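Local structure of putrescine aminotransferase (Halomonas elongata DSM 2581, 6GWI) at residues D256-G261 with P282-L287; F262-E267 with I421-V426; L287-L292 with L331-L336. The protein probably transfers amino groups from amines such as putrescine to keto acids, using pyridoxal-5'-phosphate as cofactor. All coordinates share one frame; numbering follows the deposited sequence.

All three contacts are buried, their centres about 6, 11 and 16 Å from the centre of the chain for interactions 1, 2 and 3. Interaction 1 forms part of the PLP pocket, including the lysine bound to PLP; apolar side chains, one backbone bond and two waters join a loop to the end of a strand and the loop after it. Interaction 2 continues the first of these loops outward, and a charged guanidinium meets a backbone carbonyl. Interaction 3 shares Leu-287 with interaction 1 and ties the loop after the lysine to a helix by neutral amide and hydroxyl groups. Phe-262 of interaction 2 packs on both Leu-287 and Leu-334, linking all three.

Interaction 1. Residues D256-G261 with P282-L287. With PLP (pyridoxal-5'-phosphate), chain D.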
loop_
_atom_site.group_PDB
_atom_site.type_symbol
_atom_site.label_atom_id
_atom_site.label_comp_id
_atom_site.label_asym_id
_atom_site.label_seq_id
_atom_site.Cartn_x
_atom_site.Cartn_y
_atom_site.Cartn_z
ATOM N N ASP B 256 -15.284 -7.884 -0.964
ATOM C CA ASP B 256 -14.139 -7.194 -1.556
ATOM C C ASP B 256 -14.613 -6.484 -2.819
ATOM O O ASP B 256 -14.856 -7.127 -3.846
ATOM C CB ASP B 256 -13.008 -8.172 -1.860
ATOM C CG ASP B 256 -11.729 -7.472 -2.315
ATOM O OD1 ASP B 256 -11.808 -6.323 -2.797
ATOM O OD2 ASP B 256 -10.642 -8.080 -2.210
ATOM N N GLU B 257 -14.739 -5.158 -2.741
ATOM C CA GLU B 257 -15.302 -4.338 -3.805
ATOM C C GLU B 257 -14.233 -3.612 -4.614
ATOM O O GLU B 257 -14.533 -2.611 -5.274
ATOM C CB GLU B 257 -16.280 -3.319 -3.219
ATOM C CG GLU B 257 -17.503 -3.925 -2.577
ATOM C CD GLU B 257 -18.563 -4.297 -3.591
ATOM O OE1 GLU B 257 -18.348 -4.064 -4.802
ATOM O OE2 GLU B 257 -19.617 -4.818 -3.175
ATOM N N VAL B 258 -12.986 -4.080 -4.559
ATOM C CA VAL B 258 -11.890 -3.359 -5.199
ATOM C C VAL B 258 -12.120 -3.247 -6.703
ATOM O O VAL B 258 -11.811 -2.214 -7.310
ATOM C CB VAL B 258 -10.549 -4.039 -4.864
ATOM C CG1 VAL B 258 -9.419 -3.484 -5.722
ATOM C CG2 VAL B 258 -10.231 -3.841 -3.385
ATOM N N ILE B 259 -12.647 -4.298 -7.332
ATOM C CA ILE B 259 -12.985 -4.234 -8.754
ATOM C C ILE B 259 -14.445 -3.848 -8.978
ATOM O O ILE B 259 -14.745 -3.042 -9.862
ATOM C CB ILE B 259 -12.660 -5.579 -9.443
ATOM C CG1 ILE B 259 -11.171 -5.635 -9.793
ATOM C CG2 ILE B 259 -13.522 -5.767 -10.695
ATOM C CD1 ILE B 259 -10.717 -6.952 -10.404
ATOM N N CYS B 260 -15.376 -4.439 -8.222
ATOM C CA CYS B 260 -16.795 -4.256 -8.503
ATOM C C CYS B 260 -17.309 -2.882 -8.099
ATOM O O CYS B 260 -18.387 -2.481 -8.550
ATOM C CB CYS B 260 -17.616 -5.328 -7.780
ATOM S SG CYS B 260 -17.260 -7.026 -8.295
ATOM N N GLY B 261 -16.571 -2.147 -7.277
ATOM C CA GLY B 261 -17.055 -0.860 -6.826
ATOM C C GLY B 261 -17.079 0.170 -7.939
ATOM O O GLY B 261 -16.293 0.127 -8.886
ATOM N N PRO B 282 -13.563 -3.524 1.407
ATOM C CA PRO B 282 -12.366 -2.875 0.862
ATOM C C PRO B 282 -12.630 -2.333 -0.534
ATOM O O PRO B 282 -13.432 -2.874 -1.301
ATOM C CB PRO B 282 -11.315 -3.992 0.851
ATOM C CG PRO B 282 -12.085 -5.264 0.871
ATOM C CD PRO B 282 -13.393 -4.982 1.564
ATOM N N ILE B 283 -11.960 -1.223 -0.847
ATOM C CA ILE B 283 -12.158 -0.524 -2.110
ATOM C C ILE B 283 -10.836 0.075 -2.567
ATOM O O ILE B 283 -9.933 0.332 -1.768
ATOM C CB ILE B 283 -13.232 0.585 -1.986
ATOM C CG1 ILE B 283 -12.886 1.515 -0.821
ATOM C CG2 ILE B 283 -14.613 -0.030 -1.827
ATOM C CD1 ILE B 283 -13.782 2.731 -0.727
ATOM N N ALA B 284 -10.734 0.295 -3.879
ATOM C CA ALA B 284 -9.613 0.985 -4.507
ATOM C C ALA B 284 -9.916 1.114 -6.000
ATOM O O ALA B 284 -11.078 1.275 -6.385
ATOM C CB ALA B 284 -8.296 0.248 -4.272
ATOM N N LYS B 285 -8.886 1.018 -6.842
ATOM C CA LYS B 285 -9.052 1.004 -8.295
ATOM C C LYS B 285 -9.994 2.104 -8.778
ATOM O O LYS B 285 -9.581 3.263 -8.892
ATOM C CB LYS B 285 -9.528 -0.383 -8.751
ATOM C CG LYS B 285 -8.407 -1.435 -8.700
ATOM C CD LYS B 285 -8.810 -2.773 -9.309
ATOM C CE LYS B 285 -7.631 -3.761 -9.408
ATOM N NZ LYS B 285 -7.433 -4.627 -8.198
ATOM N N GLY B 286 -11.250 1.766 -9.073
ATOM C CA GLY B 286 -12.172 2.746 -9.634
ATOM C C GLY B 286 -12.479 3.917 -8.721
ATOM O O GLY B 286 -13.036 4.918 -9.189
ATOM N N LEU B 287 -12.137 3.808 -7.435
ATOM C CA LEU B 287 -12.360 4.891 -6.481
ATOM C C LEU B 287 -11.845 6.226 -6.999
ATOM O O LEU B 287 -12.440 7.277 -6.729
ATOM C CB LEU B 287 -11.680 4.533 -5.158
ATOM C CG LEU B 287 -11.658 5.577 -4.047
ATOM C CD1 LEU B 287 -13.064 6.067 -3.726
ATOM C CD2 LEU B 287 -10.987 4.978 -2.817
HETATM N N1 PLP D . -8.975 -7.107 -4.190
HETATM C C2 PLP D . -9.421 -7.323 -5.477
HETATM C C2A PLP D . -10.768 -7.957 -5.704
HETATM C C3 PLP D . -8.626 -6.950 -6.557
HETATM O O3 PLP D . -9.089 -7.173 -7.827
HETATM C C4 PLP D . -7.379 -6.348 -6.357
HETATM C C4A PLP D . -6.879 -5.406 -7.422
HETATM C C5 PLP D . -6.940 -6.147 -5.045
HETATM C C6 PLP D . -7.742 -6.525 -3.973
HETATM C C5A PLP D . -5.596 -5.517 -4.749
HETATM O O4P PLP D . -5.604 -4.122 -4.948
HETATM P P PLP D . -4.190 -3.366 -5.104
HETATM O O1P PLP D . -3.363 -3.598 -3.861
HETATM O O2P PLP D . -4.442 -1.892 -5.315
HETATM O O3P PLP D . -3.466 -3.927 -6.299
HETATM O O HOH W 1 -13.362 -0.253 -5.314
HETATM O O HOH W 2 -13.308 -0.019 -8.342
#
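Val-258 and Lys-285 cross at about a right angle beside the cofactor, CG1 of Val-258 lying 3.4 Å from NZ of Lys-285. The branches of Val-258 spread over one face of the pyridine ring: CG1, anti to the backbone N (chi1 169°), reaches C4 of PLP at 3.6 Å, while CG2 covers the N1 side. CB of Lys-285 lies against the backbone of Val-258, 3.3 Å from its O. The lysine chain runs extended to CE and then bends sharply at chi4 (89°), which carries NZ into the covalent bond with C4A of PLP, the internal aldimine of an aminotransferase. Ile-259 CG1 flanks the same chain. Asp-256 holds OD2 2.8 Å from N1 of PLP, and this oxygen also takes hydrogen bonds from His-151 and Asn-121; its other oxygen, OD1, accepts from Val-258 N in an Asx turn, which fixes the carboxylate's rotation. Glu-257 N donates to Pro-282 O at 3.0 Å, and farther along water 1 bridges Ala-284 N and Glu-257 O, while water 2 joins Val-258 O and Gly-261 O to Gly-286 N. Residues 256-259, after strand 252-255, run in nearly the same direction as 282-286, 9° apart. Pro-282 rests on helix 117-134, Ile-283 on helix 91-103, and Trp-57 of helix 54-57 touches both Ile-259 and Lys-285, with Thr-319 of the second subunit also packed on the lysine.

Interaction 2. Residues F262-E267 with I421-V426; sequences FGRLGE and ISPPLV
Arg-264 reaches across to Pro-423 and lays its guanidinium between Leu-425 and Ser-422. The packing is tight: CD2 of Leu-425 sits over the centre of one face, 3.5 Å from CZ of Arg-264, while CB of Ser-422 lies off-centre on the opposite face. NH1 of Arg-264 donates to Pro-423 O at 2.7 Å, with the acceptor close to the guanidinium plane and an N-H...O angle of 160°; NH2 adds a weak bond to the same oxygen. Bends at chi2 and chi3 (54° and 51°) fold the arginine back. The other methyl of Leu-425, CD1, comes 3.3 Å from Phe-262 O and presses on Gly-263, where a beta carbon would clash with it. The packing ends before the partly exposed Glu-267 and Val-426, whose side chains stay more than 9 Å from the other segment. An alanine in place of Arg-264 would probably leave Pro-423 O without the arginine's two N-H groups and open a gap between Leu-425 and Ser-422. NH1 also bonds to Leu-375 O, ahead of strand 376-381, and Leu-425 packs on helix 342-359; the contact joins the loop after strand 252-255 to that between strand 418-421 and helix 429-450.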
loop_
_atom_site.group_PDB
_atom_site.type_symbol
_atom_site.label_atom_id
_atom_site.label_comp_id
_atom_site.label_asym_id
_atom_site.label_seq_id
_atom_site.Cartn_x
_atom_site.Cartn_y
_atom_site.Cartn_z
ATOM N N PHE B 262 -18.024 1.105 -7.820
ATOM C CA PHE B 262 -18.005 2.362 -8.571
ATOM C C PHE B 262 -18.332 2.170 -10.054
ATOM O O PHE B 262 -17.722 2.788 -10.927
ATOM C CB PHE B 262 -16.661 3.067 -8.359
ATOM C CG PHE B 262 -16.332 3.255 -6.900
ATOM C CD1 PHE B 262 -17.029 4.182 -6.141
ATOM C CD2 PHE B 262 -15.375 2.471 -6.275
ATOM C CE1 PHE B 262 -16.763 4.342 -4.797
ATOM C CE2 PHE B 262 -15.103 2.629 -4.929
ATOM C CZ PHE B 262 -15.797 3.568 -4.190
ATOM N N GLY B 263 -19.336 1.334 -10.331
ATOM C CA GLY B 263 -20.018 1.306 -11.609
ATOM C C GLY B 263 -19.789 0.064 -12.442
ATOM O O GLY B 263 -20.562 -0.188 -13.378
ATOM N N ARG B 264 -18.763 -0.727 -12.122
ATOM C CA ARG B 264 -18.331 -1.809 -13.004
ATOM C C ARG B 264 -19.491 -2.705 -13.421
ATOM O O ARG B 264 -19.635 -3.042 -14.603
ATOM C CB ARG B 264 -17.242 -2.625 -12.301
ATOM C CG ARG B 264 -16.695 -3.805 -13.089
ATOM C CD ARG B 264 -16.203 -3.412 -14.472
ATOM N NE ARG B 264 -15.284 -2.276 -14.453
ATOM C CZ ARG B 264 -14.875 -1.632 -15.543
ATOM N NH1 ARG B 264 -15.300 -2.012 -16.741
ATOM N NH2 ARG B 264 -14.039 -0.607 -15.439
ATOM N N LEU B 265 -20.341 -3.087 -12.469
ATOM C CA LEU B 265 -21.432 -4.017 -12.723
ATOM C C LEU B 265 -22.783 -3.324 -12.857
ATOM O O LEU B 265 -23.813 -4.003 -12.892
ATOM C CB LEU B 265 -21.507 -5.060 -11.607
ATOM C CG LEU B 265 -20.237 -5.859 -11.315
ATOM C CD1 LEU B 265 -20.480 -6.830 -10.168
ATOM C CD2 LEU B 265 -19.764 -6.596 -12.554
ATOM N N GLY B 266 -22.804 -1.998 -12.923
ATOM C CA GLY B 266 -24.046 -1.259 -12.988
ATOM C C GLY B 266 -24.560 -0.768 -11.658
ATOM O O GLY B 266 -25.680 -0.246 -11.599
ATOM N N GLU B 267 -23.778 -0.914 -10.593
ATOM C CA GLU B 267 -24.138 -0.416 -9.278
ATOM C C GLU B 267 -22.917 0.274 -8.692
ATOM O O GLU B 267 -21.787 0.061 -9.140
ATOM C CB GLU B 267 -24.586 -1.548 -8.343
ATOM C CG GLU B 267 -25.541 -2.552 -8.973
ATOM C CD GLU B 267 -26.933 -2.000 -9.174
ATOM O OE1 GLU B 267 -27.297 -1.036 -8.468
ATOM O OE2 GLU B 267 -27.663 -2.526 -10.039
ATOM N N ILE B 421 -12.624 -8.712 -20.401
ATOM C CA ILE B 421 -12.592 -7.288 -20.703
ATOM C C ILE B 421 -13.210 -6.528 -19.537
ATOM O O ILE B 421 -14.058 -7.051 -18.808
ATOM C CB ILE B 421 -13.331 -6.937 -22.017
ATOM C CG1 ILE B 421 -14.785 -7.414 -21.972
ATOM C CG2 ILE B 421 -12.605 -7.542 -23.208
ATOM C CD1 ILE B 421 -15.667 -6.753 -23.005
ATOM N N SER B 422 -12.776 -5.282 -19.370
ATOM C CA SER B 422 -13.259 -4.383 -18.328
ATOM C C SER B 422 -13.008 -2.952 -18.792
ATOM O O SER B 422 -12.158 -2.255 -18.223
ATOM C CB SER B 422 -12.557 -4.665 -16.998
ATOM O OG SER B 422 -12.937 -3.730 -16.003
ATOM N N PRO B 423 -13.705 -2.486 -19.825
ATOM C CA PRO B 423 -13.354 -1.198 -20.443
ATOM C C PRO B 423 -13.772 -0.031 -19.571
ATOM O O PRO B 423 -14.531 -0.205 -18.604
ATOM C CB PRO B 423 -14.137 -1.214 -21.767
ATOM C CG PRO B 423 -15.269 -2.160 -21.534
ATOM C CD PRO B 423 -14.769 -3.193 -20.562
ATOM N N PRO B 424 -13.285 1.175 -19.869
ATOM C CA PRO B 424 -13.753 2.353 -19.132
ATOM C C PRO B 424 -15.267 2.467 -19.200
ATOM O O PRO B 424 -15.897 2.103 -20.194
ATOM C CB PRO B 424 -13.061 3.520 -19.847
ATOM C CG PRO B 424 -11.811 2.905 -20.408
ATOM C CD PRO B 424 -12.205 1.510 -20.817
ATOM N N LEU B 425 -15.854 2.962 -18.111
ATOM C CA LEU B 425 -17.306 3.060 -18.042
ATOM C C LEU B 425 -17.859 4.150 -18.948
ATOM O O LEU B 425 -19.078 4.210 -19.140
ATOM C CB LEU B 425 -17.737 3.307 -16.599
ATOM C CG LEU B 425 -17.193 2.306 -15.576
ATOM C CD1 LEU B 425 -17.882 2.508 -14.238
ATOM C CD2 LEU B 425 -17.342 0.855 -16.041
ATOM N N VAL B 426 -16.999 4.998 -19.512
ATOM C CA VAL B 426 -17.422 6.034 -20.445
ATOM C C VAL B 426 -17.204 5.610 -21.894
ATOM O O VAL B 426 -17.247 6.451 -22.797
ATOM C CB VAL B 426 -16.709 7.365 -20.155
ATOM C CG1 VAL B 426 -17.016 7.828 -18.739
ATOM C CG2 VAL B 426 -15.205 7.235 -20.376
#

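Interaction 3. Residues L287-L292 with L331-L336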
loop_
_atom_site.group_PDB
_atom_site.type_symbol
_atom_site.label_atom_id
_atom_site.label_comp_id
_atom_site.label_asym_id
_atom_site.label_seq_id
_atom_site.Cartn_x
_atom_site.Cartn_y
_atom_site.Cartn_z
ATOM N N LEU B 287 -12.137 3.808 -7.435
ATOM C CA LEU B 287 -12.360 4.891 -6.481
ATOM C C LEU B 287 -11.845 6.226 -6.999
ATOM O O LEU B 287 -12.440 7.277 -6.729
ATOM C CB LEU B 287 -11.680 4.533 -5.158
ATOM C CG LEU B 287 -11.658 5.577 -4.047
ATOM C CD1 LEU B 287 -13.064 6.067 -3.726
ATOM C CD2 LEU B 287 -10.987 4.978 -2.817
ATOM N N SER B 288 -10.731 6.206 -7.728
ATOM C CA SER B 288 -10.113 7.415 -8.259
ATOM C C SER B 288 -9.951 7.358 -9.775
ATOM O O SER B 288 -9.203 8.159 -10.343
ATOM C CB SER B 288 -8.753 7.635 -7.595
ATOM O OG SER B 288 -7.882 6.552 -7.877
ATOM N N SER B 289 -10.649 6.437 -10.440
ATOM C CA SER B 289 -10.383 6.103 -11.843
ATOM C C SER B 289 -8.896 5.838 -12.067
ATOM O O SER B 289 -8.379 5.996 -13.177
ATOM C CB SER B 289 -10.876 7.201 -12.791
ATOM O OG SER B 289 -12.284 7.151 -12.952
ATOM N N GLY B 290 -8.202 5.410 -11.016
ATOM C CA GLY B 290 -6.787 5.125 -11.102
ATOM C C GLY B 290 -5.882 6.327 -11.258
ATOM O O GLY B 290 -4.662 6.148 -11.344
ATOM N N TYR B 291 -6.425 7.544 -11.304
ATOM C CA TYR B 291 -5.585 8.712 -11.550
ATOM C C TYR B 291 -4.568 8.934 -10.437
ATOM O O TYR B 291 -3.470 9.438 -10.698
ATOM C CB TYR B 291 -6.453 9.955 -11.729
ATOM C CG TYR B 291 -6.943 10.157 -13.146
ATOM C CD1 TYR B 291 -7.666 9.170 -13.802
ATOM C CD2 TYR B 291 -6.681 11.339 -13.826
ATOM C CE1 TYR B 291 -8.116 9.356 -15.094
ATOM C CE2 TYR B 291 -7.125 11.533 -15.118
ATOM C CZ TYR B 291 -7.844 10.539 -15.747
ATOM O OH TYR B 291 -8.291 10.730 -17.034
ATOM N N LEU B 292 -4.903 8.580 -9.200
ATOM C CA LEU B 292 -3.932 8.625 -8.113
ATOM C C LEU B 292 -4.228 7.473 -7.167
ATOM O O LEU B 292 -5.385 7.049 -7.057
ATOM C CB LEU B 292 -3.966 9.964 -7.360
ATOM C CG LEU B 292 -3.388 11.186 -8.089
ATOM C CD1 LEU B 292 -3.512 12.419 -7.209
ATOM C CD2 LEU B 292 -1.929 10.976 -8.504
ATOM N N LEU B 331 -12.531 12.234 -4.689
ATOM C CA LEU B 331 -13.772 12.968 -4.480
ATOM C C LEU B 331 -14.324 13.497 -5.798
ATOM O O LEU B 331 -15.522 13.377 -6.078
ATOM C CB LEU B 331 -13.540 14.118 -3.502
ATOM C CG LEU B 331 -14.738 15.039 -3.245
ATOM C CD1 LEU B 331 -15.901 14.274 -2.622
ATOM C CD2 LEU B 331 -14.322 16.209 -2.364
ATOM N N LYS B 332 -13.467 14.118 -6.608
ATOM C CA LYS B 332 -13.938 14.673 -7.872
ATOM C C LYS B 332 -14.402 13.561 -8.805
ATOM O O LYS B 332 -15.400 13.715 -9.517
ATOM C CB LYS B 332 -12.833 15.503 -8.523
ATOM C CG LYS B 332 -13.308 16.384 -9.672
ATOM C CD LYS B 332 -14.328 17.406 -9.170
ATOM C CE LYS B 332 -14.289 18.700 -9.963
ATOM N NZ LYS B 332 -15.463 19.567 -9.653
ATOM N N ASN B 333 -13.690 12.432 -8.805
ATOM C CA ASN B 333 -14.096 11.287 -9.613
ATOM C C ASN B 333 -15.493 10.810 -9.230
ATOM O O ASN B 333 -16.346 10.597 -10.099
ATOM C CB ASN B 333 -13.068 10.163 -9.456
ATOM C CG ASN B 333 -13.469 8.895 -10.179
ATOM O OD1 ASN B 333 -13.478 8.843 -11.407
ATOM N ND2 ASN B 333 -13.787 7.857 -9.415
ATOM N N LEU B 334 -15.755 10.655 -7.928
ATOM C CA LEU B 334 -17.086 10.241 -7.494
ATOM C C LEU B 334 -18.146 11.265 -7.891
ATOM O O LEU B 334 -19.236 10.895 -8.340
ATOM C CB LEU B 334 -17.108 10.017 -5.982
ATOM C CG LEU B 334 -16.167 8.948 -5.427
ATOM C CD1 LEU B 334 -16.278 8.904 -3.913
ATOM C CD2 LEU B 334 -16.479 7.588 -6.033
ATOM N N GLU B 335 -17.856 12.559 -7.708
ATOM C CA GLU B 335 -18.825 13.593 -8.065
ATOM C C GLU B 335 -19.164 13.545 -9.550
ATOM O O GLU B 335 -20.318 13.758 -9.941
ATOM C CB GLU B 335 -18.282 14.973 -7.692
ATOM C CG GLU B 335 -18.241 15.250 -6.197
ATOM C CD GLU B 335 -17.382 16.455 -5.845
ATOM O OE1 GLU B 335 -16.641 16.947 -6.722
ATOM O OE2 GLU B 335 -17.440 16.906 -4.681
ATOM N N LEU B 336 -18.162 13.288 -10.396
ATOM C CA LEU B 336 -18.399 13.200 -11.832
ATOM C C LEU B 336 -19.181 11.939 -12.180
ATOM O O LEU B 336 -20.150 11.989 -12.948
ATOM C CB LEU B 336 -17.067 13.222 -12.580
ATOM C CG LEU B 336 -16.325 14.558 -12.571
ATOM C CD1 LEU B 336 -14.914 14.377 -13.099
ATOM C CD2 LEU B 336 -17.082 15.589 -13.393
#
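The carboxamide of Asn-333 meets Ser-289 through OD1 and Leu-287 through ND2. Ser-289 OG donates to OD1 of Asn-333 at 2.6 Å, but the hydroxyl stands above the amide plane, about 40° out of it. ND2 of Asn-333 gives Leu-287 O a weak bond of 3.1 Å and has a second weak one to Gly-286 O. CG of Asn-333 is anti to the backbone N (chi1 176°), which directs the amide from helix 324-339 towards the loop. The other flat group, the Tyr-291 ring, does not touch 331-336; it has Ser-289 C of its own turn at its edge, and its hydroxyl bonds to Gly-62 and Arg-65. Away from the amide, CD1 of Leu-287 and CD1 of Leu-334 meet at 4.3 Å. Residues 288-291 form a type I' turn, spanned by Tyr-291 N to Ser-288 O, and Ser-288 OG closes onto Leu-292 O at 2.7 Å. Leu-68 of helix 66-78 packs on Tyr-291 and Asn-333, and Gly-290 O is hydrogen-bonded to His-323 of the second subunit. OD1 thus takes one short bond from Ser-289, whose OG also bonds to Leu-61 N, while weak, uncharged bonds from ND2 join helix 324-339 to the carbonyls of Gly-286 and Leu-287, just after the PLP-bound lysine.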